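Aspartokinase (Synechocystis, PDB 3L76) probably catalyses the ATP-dependent phosphorylation of L-aspartate to 4-phospho-L-aspartate, and binds lysine and threonine at its ACT domains. Local coordinates at residues A[480-485]-A[490-495]. Sequence-based numbering, arbitrary orientation.
Sequences QRCRIN and CRDIAF
C482 and C490 are joined by one direct backbone hydrogen bond, C482 N to C490 O, at 2.7 Å and 165° at the hydrogen, after the chain has turned a corner at Q480. Two waters add bridges between the loop and the strand: one receives a bond from C490 N and donates to the carbonyl of C482, the other donates to Q480 O and accepts from D492 N. The R481 CA lies 3.2 Å from C490 O, a CA-H...O contact beside the main bond. The two arginines meet obliquely, their guanidinium planes 48° apart. The R481 CG sits over the centre of one face of the R491 guanidinium, 3.7 Å from R491 CZ, so aliphatic chain rather than charge lies against that face. R481 NE and R491 NH2, 3.9 Å apart, converge on the D454 carboxylate, each in a salt bridge with its OD2. This is the loop between strands 475-479 and 490-498 in an ACT domain; D454 lines a pocket holding bound threonine, and the R491 side chain comes within about 5 Å of a threonine ligand. R491 also donates from NH1 to S479 O, while its CG rests 3.4 Å from Q480 O. Were R491 an alanine, the S479 carbonyl would probably lose this donor, R481 CG the guanidinium face it packs on, and D454 one of its two arginines. With SG turned beside its backbone N and anti to the carbonyl carbon (chi1 -55°), C482 brings the sulfur to C490 SG, 3.5 Å away, and both cysteines touch H451. The same C482 SG lies 3.3 Å from D492 OD1, an oxygen that accepts from H451 N; D492 OD2 pairs with R450.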
loop_
_atom_site.group_PDB
_atom_site.type_symbol
_atom_site.label_atom_id
_atom_site.label_comp_id
_atom_site.label_asym_id
_atom_site.label_seq_id
_atom_site.Cartn_x
_atom_site.Cartn_y
_atom_site.Cartn_z
ATOM N N GLN A 480 -39.163 38.059 9.062
ATOM C CA GLN A 480 -40.217 38.572 9.943
ATOM C C GLN A 480 -41.313 37.560 10.275
ATOM O O GLN A 480 -41.428 36.501 9.652
ATOM C CB GLN A 480 -40.823 39.847 9.349
ATOM C CG GLN A 480 -39.774 40.959 9.107
ATOM C CD GLN A 480 -38.877 41.136 10.323
ATOM O OE1 GLN A 480 -39.288 41.697 11.338
ATOM N NE2 GLN A 480 -37.652 40.643 10.231
ATOM N N ARG A 481 -42.116 37.885 11.278
ATOM C CA ARG A 481 -43.386 37.192 11.463
ATOM C C ARG A 481 -44.325 37.445 10.277
ATOM O O ARG A 481 -44.362 38.543 9.715
ATOM C CB ARG A 481 -44.048 37.616 12.759
ATOM C CG ARG A 481 -43.300 37.102 13.965
ATOM C CD ARG A 481 -43.991 37.438 15.264
ATOM N NE ARG A 481 -43.606 36.516 16.328
ATOM C CZ ARG A 481 -44.076 36.565 17.571
ATOM N NH1 ARG A 481 -44.957 37.498 17.916
ATOM N NH2 ARG A 481 -43.669 35.678 18.473
ATOM N N CYS A 482 -45.045 36.404 9.881
ATOM C CA CYS A 482 -46.040 36.489 8.808
ATOM C C CYS A 482 -47.171 37.460 9.177
ATOM O O CYS A 482 -47.660 37.452 10.313
ATOM C CB CYS A 482 -46.670 35.112 8.575
ATOM S SG CYS A 482 -45.532 33.808 8.255
ATOM N N ARG A 483 -47.607 38.288 8.231
ATOM C CA ARG A 483 -48.819 39.081 8.482
ATOM C C ARG A 483 -50.090 38.211 8.403
ATOM O O ARG A 483 -50.466 37.697 7.338
ATOM C CB ARG A 483 -48.920 40.267 7.527
ATOM C CG ARG A 483 -47.590 40.873 7.178
ATOM C CD ARG A 483 -47.762 42.006 6.204
ATOM N NE ARG A 483 -48.109 41.577 4.846
ATOM C CZ ARG A 483 -47.212 41.297 3.899
ATOM N NH1 ARG A 483 -45.906 41.365 4.173
ATOM N NH2 ARG A 483 -47.615 40.944 2.675
ATOM N N ILE A 484 -50.748 38.067 9.555
ATOM C CA ILE A 484 -51.977 37.278 9.697
ATOM C C ILE A 484 -52.929 37.936 10.715
ATOM O O ILE A 484 -52.479 38.486 11.722
ATOM C CB ILE A 484 -51.700 35.789 10.111
ATOM C CG1 ILE A 484 -51.206 35.683 11.557
ATOM C CG2 ILE A 484 -50.711 35.122 9.168
ATOM C CD1 ILE A 484 -51.244 34.266 12.095
ATOM N N ASN A 485 -54.236 37.886 10.444
ATOM C CA ASN A 485 -55.244 38.516 11.308
ATOM C C ASN A 485 -55.099 38.038 12.746
ATOM O O ASN A 485 -54.321 38.596 13.517
ATOM C CB ASN A 485 -56.667 38.241 10.785
ATOM C CG ASN A 485 -57.739 39.112 11.464
ATOM O OD1 ASN A 485 -58.278 38.752 12.515
ATOM N ND2 ASN A 485 -58.064 40.249 10.847
ATOM N N CYS A 490 -46.139 33.152 13.589
ATOM C CA CYS A 490 -45.402 32.252 12.724
ATOM C C CYS A 490 -44.511 33.024 11.735
ATOM O O CYS A 490 -44.704 34.224 11.519
ATOM C CB CYS A 490 -46.385 31.345 11.983
ATOM S SG CYS A 490 -47.400 32.262 10.817
ATOM N N ARG A 491 -43.527 32.332 11.158
ATOM C CA ARG A 491 -42.628 32.928 10.180
ATOM C C ARG A 491 -42.479 31.934 9.033
ATOM O O ARG A 491 -42.683 30.753 9.227
ATOM C CB ARG A 491 -41.255 33.213 10.801
ATOM C CG ARG A 491 -41.251 34.104 12.027
ATOM C CD ARG A 491 -39.828 34.279 12.605
ATOM N NE ARG A 491 -39.888 34.833 13.955
ATOM C CZ ARG A 491 -39.726 36.118 14.248
ATOM N NH1 ARG A 491 -39.443 36.990 13.290
ATOM N NH2 ARG A 491 -39.835 36.527 15.507
ATOM N N ASP A 492 -42.151 32.425 7.846
ATOM C CA ASP A 492 -41.799 31.575 6.731
ATOM C C ASP A 492 -40.332 31.222 6.846
ATOM O O ASP A 492 -39.530 32.028 7.319
ATOM C CB ASP A 492 -42.040 32.304 5.412
ATOM C CG ASP A 492 -43.504 32.566 5.145
ATOM O OD1 ASP A 492 -44.360 31.927 5.800
ATOM O OD2 ASP A 492 -43.789 33.407 4.266
ATOM N N ILE A 493 -39.984 30.014 6.417
ATOM C CA ILE A 493 -38.595 29.591 6.385
ATOM C C ILE A 493 -38.273 29.153 4.976
ATOM O O ILE A 493 -38.894 28.236 4.465
ATOM C CB ILE A 493 -38.315 28.415 7.365
ATOM C CG1 ILE A 493 -38.569 28.842 8.809
ATOM C CG2 ILE A 493 -36.873 27.895 7.209
ATOM C CD1 ILE A 493 -38.241 27.763 9.831
ATOM N N ALA A 494 -37.310 29.819 4.348
ATOM C CA ALA A 494 -36.810 29.403 3.048
ATOM C C ALA A 494 -35.409 28.783 3.175
ATOM O O ALA A 494 -34.604 29.199 4.012
ATOM C CB ALA A 494 -36.782 30.591 2.091
ATOM N N PHE A 495 -35.115 27.795 2.337
ATOM C CA PHE A 495 -33.798 27.179 2.348
ATOM C C PHE A 495 -33.492 26.629 0.975
ATOM O O PHE A 495 -34.386 26.497 0.155
ATOM C CB PHE A 495 -33.703 26.077 3.411
ATOM C CG PHE A 495 -34.557 24.874 3.130
ATOM C CD1 PHE A 495 -35.882 24.839 3.535
ATOM C CD2 PHE A 495 -34.034 23.766 2.476
ATOM C CE1 PHE A 495 -36.682 23.719 3.278
ATOM C CE2 PHE A 495 -34.832 22.650 2.219
ATOM C CZ PHE A 495 -36.156 22.630 2.622
HETATM O O HOH W 1 -41.867 35.618 7.142
HETATM O O HOH W 2 -47.438 35.586 12.861
#